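Local coordinates for putative glucoamylase (Bacteroides caccae ATCC 43185, PDB 4QT9), which probably hydrolyses glycosidic bonds of alpha-linked glucans to release glucose, at residues C313-Y325 against D377-L391. Sequence-based numbering, arbitrary orientation.
Sequences CWGLTASYSVDGY and DAFSETDNWYPQRYL
Trp385 lies flat between the backbone of a beta turn and a proline of its own segment. Val322 CA sits over one face, 4.0 Å from the centroid of the Trp385 six-membered ring and 13° off its normal, a CH-pi contact. Pro387 CD covers the opposite face. The indole reaches the type I turn of Ser321 to Gly324 because CG is anti to the Trp385 backbone N (chi1 175°). Val322 CG2 packs on Trp385 CE3 at 4.0 Å and also meets Ser380 CB and Asp383.

One hydrogen bond joins the segments: Tyr320 N donates to Asp377 OD2 at 2.9 Å, nearly along the carboxylate C-O axis. The Asp377 carboxylate plane stands 83° from the Tyr320 ring. That ring runs past Arg389 CB, with Leu391 CD1 over one face. The hydroxyl bonds to Arg50 and His52 of strand 50-52, which pairs with strand 389-391. At the far end, Cys313 SG meets the edge of the Phe379 ring, 4.0 Å from Phe379 CZ. The contact packs the hairpin of strands 318-321 and 324-327 against the segment leading into helix 392-406 of the alpha/alpha toroid. It is mostly van der Waals packing of rings on side chains and backbone, with one amide-to-carboxylate hydrogen bond tying the Tyr320 backbone to Asp377.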
loop_
_atom_site.group_PDB
_atom_site.type_symbol
_atom_site.label_atom_id
_atom_site.label_comp_id
_atom_site.label_asym_id
_atom_site.label_seq_id
_atom_site.Cartn_x
_atom_site.Cartn_y
_atom_site.Cartn_z
ATOM N N CYS A 313 17.405 3.813 14.284
ATOM C CA CYS A 313 16.349 4.744 13.883
ATOM C C CYS A 313 16.572 5.217 12.448
ATOM O O CYS A 313 17.400 6.091 12.185
ATOM C CB CYS A 313 16.267 5.918 14.860
ATOM S SG CYS A 313 14.841 7.000 14.593
ATOM N N TRP A 314 15.848 4.592 11.512
ATOM C CA TRP A 314 15.956 4.911 10.092
ATOM C C TRP A 314 14.622 4.647 9.406
ATOM O O TRP A 314 13.768 3.967 9.975
ATOM C CB TRP A 314 17.085 4.084 9.398
ATOM C CG TRP A 314 16.955 2.590 9.534
ATOM C CD1 TRP A 314 17.516 1.805 10.506
ATOM C CD2 TRP A 314 16.260 1.701 8.646
ATOM N NE1 TRP A 314 17.202 0.483 10.287
ATOM C CE2 TRP A 314 16.431 0.388 9.148
ATOM C CE3 TRP A 314 15.528 1.883 7.460
ATOM C CZ2 TRP A 314 15.882 -0.733 8.516
ATOM C CZ3 TRP A 314 14.968 0.768 6.840
ATOM C CH2 TRP A 314 15.132 -0.521 7.377
ATOM N N GLY A 315 14.469 5.140 8.187
ATOM C CA GLY A 315 13.252 4.887 7.425
ATOM C C GLY A 315 12.645 6.151 6.866
ATOM O O GLY A 315 11.938 6.875 7.575
ATOM N N LEU A 316 12.948 6.421 5.578
ATOM C CA LEU A 316 12.466 7.600 4.863
ATOM C C LEU A 316 11.461 7.228 3.780
ATOM O O LEU A 316 11.778 6.495 2.833
ATOM C CB LEU A 316 13.618 8.401 4.239
ATOM C CG LEU A 316 14.685 8.912 5.191
ATOM C CD1 LEU A 316 15.796 9.598 4.423
ATOM C CD2 LEU A 316 14.115 9.821 6.211
ATOM N N THR A 317 10.255 7.801 3.911
ATOM C CA THR A 317 9.176 7.606 2.958
ATOM C C THR A 317 8.226 8.789 2.992
ATOM O O THR A 317 8.295 9.606 3.918
ATOM C CB THR A 317 8.442 6.297 3.264
ATOM O OG1 THR A 317 7.774 5.925 2.077
ATOM C CG2 THR A 317 7.454 6.426 4.443
ATOM N N ALA A 318 7.293 8.836 2.031
ATOM C CA ALA A 318 6.242 9.852 1.963
ATOM C C ALA A 318 5.353 9.783 3.236
ATOM O O ALA A 318 4.982 8.692 3.664
ATOM C CB ALA A 318 5.397 9.642 0.713
ATOM N N SER A 319 5.107 10.940 3.884
ATOM C CA SER A 319 4.303 11.032 5.111
ATOM C C SER A 319 4.129 12.478 5.517
ATOM O O SER A 319 4.722 13.372 4.903
ATOM C CB SER A 319 4.982 10.277 6.264
ATOM O OG SER A 319 6.231 10.858 6.625
ATOM N N TYR A 320 3.373 12.709 6.591
ATOM C CA TYR A 320 3.324 14.039 7.191
ATOM C C TYR A 320 4.723 14.504 7.436
ATOM O O TYR A 320 5.617 13.681 7.705
ATOM C CB TYR A 320 2.560 14.012 8.522
ATOM C CG TYR A 320 1.054 13.965 8.375
ATOM C CD1 TYR A 320 0.384 14.866 7.547
ATOM C CD2 TYR A 320 0.285 13.084 9.140
ATOM C CE1 TYR A 320 -1.011 14.849 7.433
ATOM C CE2 TYR A 320 -1.114 13.086 9.066
ATOM C CZ TYR A 320 -1.755 13.978 8.217
ATOM O OH TYR A 320 -3.118 14.007 8.156
ATOM N N SER A 321 4.944 15.807 7.315
ATOM C CA SER A 321 6.262 16.376 7.547
ATOM C C SER A 321 6.119 17.604 8.420
ATOM O O SER A 321 4.991 18.080 8.603
ATOM C CB SER A 321 6.947 16.706 6.228
ATOM O OG SER A 321 8.331 16.970 6.400
ATOM N N VAL A 322 7.249 18.112 8.969
ATOM C CA VAL A 322 7.284 19.294 9.846
ATOM C C VAL A 322 6.473 20.457 9.221
ATOM O O VAL A 322 5.645 21.049 9.911
ATOM C CB VAL A 322 8.731 19.733 10.196
ATOM C CG1 VAL A 322 8.726 20.801 11.289
ATOM C CG2 VAL A 322 9.588 18.547 10.630
ATOM N N ASP A 323 6.667 20.740 7.926
ATOM C CA ASP A 323 5.949 21.829 7.256
ATOM C C ASP A 323 4.743 21.356 6.405
ATOM O O ASP A 323 4.328 22.086 5.505
ATOM C CB ASP A 323 6.921 22.665 6.395
ATOM C CG ASP A 323 7.872 23.540 7.195
ATOM O OD1 ASP A 323 7.502 23.948 8.334
ATOM O OD2 ASP A 323 8.980 23.840 6.684
ATOM N N GLY A 324 4.161 20.195 6.732
ATOM C CA GLY A 324 2.990 19.670 6.030
ATOM C C GLY A 324 2.988 18.188 5.685
ATOM O O GLY A 324 2.615 17.342 6.504
ATOM N N TYR A 325 3.309 17.891 4.439
ATOM C CA TYR A 325 3.373 16.541 3.868
ATOM C C TYR A 325 4.478 16.542 2.856
ATOM O O TYR A 325 4.599 17.510 2.112
ATOM C CB TYR A 325 2.030 16.112 3.226
ATOM C CG TYR A 325 2.018 14.668 2.768
ATOM C CD1 TYR A 325 2.511 14.304 1.513
ATOM C CD2 TYR A 325 1.548 13.658 3.602
ATOM C CE1 TYR A 325 2.537 12.967 1.102
ATOM C CE2 TYR A 325 1.534 12.324 3.187
ATOM C CZ TYR A 325 2.046 11.979 1.942
ATOM O OH TYR A 325 2.034 10.660 1.543
ATOM N N ASP A 377 2.382 8.628 12.523
ATOM C CA ASP A 377 2.823 8.722 11.118
ATOM C C ASP A 377 4.314 9.084 10.893
ATOM O O ASP A 377 5.006 8.459 10.076
ATOM C CB ASP A 377 1.987 9.761 10.386
ATOM C CG ASP A 377 2.079 9.553 8.916
ATOM O OD1 ASP A 377 1.871 8.408 8.477
ATOM O OD2 ASP A 377 2.417 10.523 8.197
ATOM N N ALA A 378 4.750 10.159 11.524
ATOM C CA ALA A 378 6.094 10.645 11.332
ATOM C C ALA A 378 6.501 11.433 12.540
ATOM O O ALA A 378 5.638 11.746 13.351
ATOM C CB ALA A 378 6.153 11.504 10.085
ATOM N N PHE A 379 7.806 11.710 12.690
ATOM C CA PHE A 379 8.317 12.505 13.812
ATOM C C PHE A 379 9.696 13.040 13.472
ATOM O O PHE A 379 10.429 12.440 12.687
ATOM C CB PHE A 379 8.339 11.702 15.145
ATOM C CG PHE A 379 9.330 10.557 15.178
ATOM C CD1 PHE A 379 10.642 10.763 15.591
ATOM C CD2 PHE A 379 8.958 9.281 14.769
ATOM C CE1 PHE A 379 11.565 9.718 15.585
ATOM C CE2 PHE A 379 9.876 8.234 14.784
ATOM C CZ PHE A 379 11.174 8.461 15.187
ATOM N N SER A 380 10.052 14.169 14.073
ATOM C CA SER A 380 11.368 14.751 13.907
ATOM C C SER A 380 12.000 14.966 15.288
ATOM O O SER A 380 11.551 15.852 16.024
ATOM C CB SER A 380 11.289 16.058 13.123
ATOM O OG SER A 380 12.527 16.753 13.225
ATOM N N GLU A 381 13.024 14.150 15.657
ATOM C CA GLU A 381 13.731 14.338 16.948
ATOM C C GLU A 381 14.444 15.717 16.996
ATOM O O GLU A 381 14.544 16.325 18.066
ATOM C CB GLU A 381 14.738 13.197 17.221
ATOM C CG GLU A 381 14.071 11.858 17.512
ATOM C CD GLU A 381 14.988 10.751 18.000
ATOM O OE1 GLU A 381 15.590 10.911 19.083
ATOM O OE2 GLU A 381 15.048 9.692 17.336
ATOM N N THR A 382 14.919 16.204 15.826
ATOM C CA THR A 382 15.608 17.496 15.673
ATOM C C THR A 382 14.667 18.666 15.987
ATOM O O THR A 382 15.056 19.559 16.732
ATOM C CB THR A 382 16.173 17.628 14.240
ATOM O OG1 THR A 382 17.088 16.561 13.990
ATOM C CG2 THR A 382 16.861 18.950 14.001
ATOM N N ASP A 383 13.449 18.672 15.388
ATOM C CA ASP A 383 12.454 19.734 15.539
ATOM C C ASP A 383 11.554 19.531 16.764
ATOM O O ASP A 383 10.772 20.437 17.087
ATOM C CB ASP A 383 11.595 19.852 14.261
ATOM C CG ASP A 383 12.321 20.520 13.083
ATOM O OD1 ASP A 383 12.644 21.723 13.185
ATOM O OD2 ASP A 383 12.515 19.854 12.039
ATOM N N ASN A 384 11.687 18.384 17.472
ATOM C CA ASN A 384 10.855 17.987 18.627
ATOM C C ASN A 384 9.364 18.016 18.214
ATOM O O ASN A 384 8.494 18.537 18.915
ATOM C CB ASN A 384 11.160 18.841 19.888
ATOM C CG ASN A 384 12.562 18.601 20.353
ATOM O OD1 ASN A 384 13.447 19.459 20.214
ATOM N ND2 ASN A 384 12.844 17.355 20.706
ATOM N N TRP A 385 9.113 17.465 17.019
ATOM C CA TRP A 385 7.822 17.415 16.376
ATOM C C TRP A 385 7.304 15.973 16.468
ATOM O O TRP A 385 7.846 15.091 15.820
ATOM C CB TRP A 385 7.993 17.915 14.925
ATOM C CG TRP A 385 6.760 17.807 14.075
ATOM C CD1 TRP A 385 5.642 18.588 14.138
ATOM C CD2 TRP A 385 6.547 16.881 13.001
ATOM N NE1 TRP A 385 4.743 18.203 13.163
ATOM C CE2 TRP A 385 5.280 17.164 12.444
ATOM C CE3 TRP A 385 7.315 15.838 12.445
ATOM C CZ2 TRP A 385 4.741 16.416 11.385
ATOM C CZ3 TRP A 385 6.787 15.109 11.392
ATOM C CH2 TRP A 385 5.508 15.385 10.884
ATOM N N TYR A 386 6.317 15.726 17.331
ATOM C CA TYR A 386 5.731 14.390 17.566
ATOM C C TYR A 386 4.192 14.419 17.367
ATOM O O TYR A 386 3.436 14.340 18.340
ATOM C CB TYR A 386 6.114 13.880 18.971
ATOM C CG TYR A 386 7.610 13.725 19.162
ATOM C CD1 TYR A 386 8.270 12.579 18.732
ATOM C CD2 TYR A 386 8.360 14.707 19.814
ATOM C CE1 TYR A 386 9.655 12.439 18.880
ATOM C CE2 TYR A 386 9.746 14.571 19.986
ATOM C CZ TYR A 386 10.384 13.427 19.524
ATOM O OH TYR A 386 11.730 13.240 19.706
ATOM N N PRO A 387 3.716 14.531 16.102
ATOM C CA PRO A 387 2.267 14.597 15.873
ATOM C C PRO A 387 1.535 13.317 16.269
ATOM O O PRO A 387 1.997 12.213 16.016
ATOM C CB PRO A 387 2.148 14.849 14.361
ATOM C CG PRO A 387 3.416 14.300 13.792
ATOM C CD PRO A 387 4.460 14.626 14.829
ATOM N N GLN A 388 0.398 13.476 16.902
ATOM C CA GLN A 388 -0.404 12.341 17.312
ATOM C C GLN A 388 -1.417 12.105 16.195
ATOM O O GLN A 388 -2.624 12.300 16.361
ATOM C CB GLN A 388 -1.016 12.603 18.693
ATOM C CG GLN A 388 0.067 12.946 19.729
ATOM C CD GLN A 388 -0.392 12.746 21.138
ATOM O OE1 GLN A 388 -1.558 12.980 21.483
ATOM N NE2 GLN A 388 0.544 12.366 22.004
ATOM N N ARG A 389 -0.879 11.756 14.994
ATOM C CA ARG A 389 -1.660 11.596 13.766
ATOM C C ARG A 389 -1.283 10.337 13.036
ATOM O O ARG A 389 -0.144 9.866 13.112
ATOM C CB ARG A 389 -1.477 12.825 12.841
ATOM C CG ARG A 389 -2.046 14.114 13.473
ATOM C CD ARG A 389 -1.662 15.384 12.763
ATOM N NE ARG A 389 -2.450 16.500 13.285
ATOM C CZ ARG A 389 -2.590 17.684 12.694
ATOM N NH1 ARG A 389 -1.960 17.945 11.553
ATOM N NH2 ARG A 389 -3.362 18.617 13.237
ATOM N N TYR A 390 -2.283 9.766 12.368
ATOM C CA TYR A 390 -2.165 8.570 11.551
ATOM C C TYR A 390 -2.672 8.788 10.156
ATOM O O TYR A 390 -3.548 9.627 9.944
ATOM C CB TYR A 390 -2.987 7.433 12.143
ATOM C CG TYR A 390 -2.602 7.046 13.548
ATOM C CD1 TYR A 390 -1.514 6.206 13.786
ATOM C CD2 TYR A 390 -3.356 7.465 14.636
ATOM C CE1 TYR A 390 -1.185 5.803 15.076
ATOM C CE2 TYR A 390 -3.033 7.068 15.934
ATOM C CZ TYR A 390 -1.954 6.223 16.145
ATOM O OH TYR A 390 -1.647 5.785 17.404
ATOM N N LEU A 391 -2.155 7.979 9.205
ATOM C CA LEU A 391 -2.623 7.884 7.821
ATOM C C LEU A 391 -2.851 6.429 7.515
ATOM O O LEU A 391 -1.953 5.616 7.779
ATOM C CB LEU A 391 -1.625 8.480 6.796
ATOM C CG LEU A 391 -1.362 9.975 6.857
ATOM C CD1 LEU A 391 -0.191 10.319 5.960
ATOM C CD2 LEU A 391 -2.605 10.766 6.433
#